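Local coordinates for malarial CLPB2 atpase/hsp101 protein (PDB 4IRF) that probably hydrolyses ATP to unfold and translocate proteins in the parasitophorous vacuole of the malaria parasite, represented here by its N-terminal cargo-binding domain, at residues A[51-56]-A[113-118]. Residues are numbered along the deposited sequence; the frame is centred on the assembly and turned at random.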
loop_
_atom_site.group_PDB
_atom_site.type_symbol
_atom_site.label_atom_id
_atom_site.label_comp_id
_atom_site.label_asym_id
_atom_site.label_seq_id
_atom_site.Cartn_x
_atom_site.Cartn_y
_atom_site.Cartn_z
ATOM N N SER A 51 -1.032 2.031 10.029
ATOM C CA SER A 51 -2.054 2.851 10.694
ATOM C C SER A 51 -1.413 3.953 11.529
ATOM O O SER A 51 -1.876 5.089 11.551
ATOM C CB SER A 51 -2.993 1.984 11.541
ATOM O OG SER A 51 -2.278 1.203 12.485
ATOM N N THR A 52 -0.340 3.598 12.215
ATOM C CA THR A 52 0.470 4.577 12.936
ATOM C C THR A 52 1.071 5.631 11.999
ATOM O O THR A 52 1.090 6.823 12.309
ATOM C CB THR A 52 1.589 3.876 13.660
ATOM O OG1 THR A 52 1.027 2.907 14.552
ATOM C CG2 THR A 52 2.446 4.873 14.427
ATOM N N LEU A 53 1.557 5.192 10.837
ATOM C CA LEU A 53 2.088 6.133 9.863
ATOM C C LEU A 53 1.081 7.201 9.440
ATOM O O LEU A 53 1.406 8.398 9.415
ATOM C CB LEU A 53 2.598 5.382 8.621
ATOM C CG LEU A 53 3.599 6.245 7.853
ATOM C CD1 LEU A 53 5.017 5.983 8.370
ATOM C CD2 LEU A 53 3.497 6.010 6.364
ATOM N N PHE A 54 -0.139 6.769 9.113
ATOM C CA PHE A 54 -1.167 7.666 8.636
ATOM C C PHE A 54 -1.583 8.619 9.754
ATOM O O PHE A 54 -1.863 9.789 9.498
ATOM C CB PHE A 54 -2.383 6.879 8.153
ATOM C CG PHE A 54 -2.244 6.340 6.751
ATOM C CD1 PHE A 54 -1.909 7.174 5.699
ATOM C CD2 PHE A 54 -2.437 4.992 6.496
ATOM C CE1 PHE A 54 -1.770 6.659 4.394
ATOM C CE2 PHE A 54 -2.288 4.481 5.203
ATOM C CZ PHE A 54 -1.966 5.317 4.161
ATOM N N LYS A 55 -1.625 8.092 10.976
ATOM C CA LYS A 55 -2.003 8.880 12.150
ATOM C C LYS A 55 -1.059 10.074 12.297
ATOM O O LYS A 55 -1.499 11.237 12.344
ATOM C CB LYS A 55 -1.983 8.005 13.412
ATOM N N GLU A 56 0.239 9.783 12.320
ATOM C CA GLU A 56 1.269 10.815 12.455
ATOM C C GLU A 56 1.256 11.873 11.370
ATOM O O GLU A 56 1.816 12.959 11.540
ATOM C CB GLU A 56 2.639 10.170 12.461
ATOM C CG GLU A 56 2.883 9.260 13.630
ATOM C CD GLU A 56 4.283 8.715 13.596
ATOM O OE1 GLU A 56 5.043 9.140 12.698
ATOM O OE2 GLU A 56 4.622 7.870 14.449
ATOM N N ASP A 113 10.537 -0.862 3.139
ATOM C CA ASP A 113 9.643 -0.709 4.289
ATOM C C ASP A 113 8.287 -0.187 3.833
ATOM O O ASP A 113 8.044 0.066 2.652
ATOM C CB ASP A 113 10.280 0.251 5.327
ATOM C CG ASP A 113 9.807 -0.020 6.752
ATOM O OD1 ASP A 113 8.687 -0.525 6.933
ATOM O OD2 ASP A 113 10.564 0.281 7.700
ATOM N N VAL A 114 7.387 -0.004 4.788
ATOM C CA VAL A 114 6.041 0.452 4.487
ATOM C C VAL A 114 5.970 1.802 3.789
ATOM O O VAL A 114 5.128 1.992 2.926
ATOM C CB VAL A 114 5.173 0.450 5.776
ATOM C CG1 VAL A 114 3.750 0.793 5.459
ATOM C CG2 VAL A 114 5.216 -0.915 6.405
ATOM N N GLU A 115 6.844 2.748 4.159
ATOM C CA GLU A 115 6.822 4.058 3.507
ATOM C C GLU A 115 7.182 3.933 2.035
ATOM O O GLU A 115 6.719 4.721 1.209
ATOM C CB GLU A 115 7.852 4.992 4.143
ATOM C CG GLU A 115 7.533 5.370 5.603
ATOM C CD GLU A 115 8.028 4.358 6.632
ATOM O OE1 GLU A 115 8.397 3.208 6.288
ATOM O OE2 GLU A 115 8.039 4.734 7.838
ATOM N N HIS A 116 8.058 2.989 1.717
ATOM C CA HIS A 116 8.496 2.804 0.328
ATOM C C HIS A 116 7.374 2.184 -0.500
ATOM O O HIS A 116 7.139 2.588 -1.638
ATOM C CB HIS A 116 9.764 1.952 0.298
ATOM C CG HIS A 116 10.853 2.540 1.145
ATOM N ND1 HIS A 116 11.375 1.886 2.239
ATOM C CD2 HIS A 116 11.456 3.752 1.100
ATOM C CE1 HIS A 116 12.287 2.662 2.812
ATOM N NE2 HIS A 116 12.353 3.795 2.140
ATOM N N LEU A 117 6.651 1.260 0.114
ATOM C CA LEU A 117 5.461 0.683 -0.484
ATOM C C LEU A 117 4.429 1.780 -0.673
ATOM O O LEU A 117 3.792 1.886 -1.743
ATOM C CB LEU A 117 4.946 -0.461 0.400
ATOM C CG LEU A 117 3.776 -1.260 -0.110
ATOM C CD1 LEU A 117 4.074 -1.867 -1.486
ATOM C CD2 LEU A 117 3.501 -2.347 0.889
ATOM N N LEU A 118 4.292 2.660 0.330
ATOM C CA LEU A 118 3.356 3.770 0.212
ATOM C C LEU A 118 3.699 4.629 -1.014
ATOM O O LEU A 118 2.814 4.995 -1.805
ATOM C CB LEU A 118 3.318 4.601 1.519
ATOM C CG LEU A 118 2.216 5.662 1.559
ATOM C CD1 LEU A 118 0.892 5.059 1.947
ATOM C CD2 LEU A 118 2.613 6.769 2.521
#
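Leu53 and Glu115 mark the closest backbone approach, their CA atoms 8.2 Å apart, where helical segments 51-56 and 114-118 cross at -71°. The axes approach to 11.5 Å at closest; no hydrogen bond spans the gap, and every close pair is between side chains. Leu53 fills the middle, its CB directed at the other helix. With CG swung anti to the backbone N (chi1 -159°), its two methyls divide the work. CD1 lies 3.3 Å from Glu115 OE2 and also touches Glu115 CG, the two side chains meeting at a slant; CD2 meets CD2 of Leu118 tip to tip at 4.0 Å. The bend at chi2 (85°) turns the Glu115 carboxylate so that OE2 comes up to Leu53 CD1. That carboxylate is buried yet satisfied: OE2 is hydrogen-bonded to Tyr49 OH and OE1 forms a salt bridge with Lys148, which probably keeps it ionised. CD1 of Leu118 lies 3.6 Å from Phe54 CZ, oblique to the ring. All four touching residues are buried, so this is core packing within the mainly helical Clp N-terminal domain, joining helix 48-56 to helix 114-121. Helix 138-151 adds Ile144 and Leu145 against Glu115 and Ile141 against Leu118, while Leu44 and Ala45 of helix 37-46 pack on Phe54.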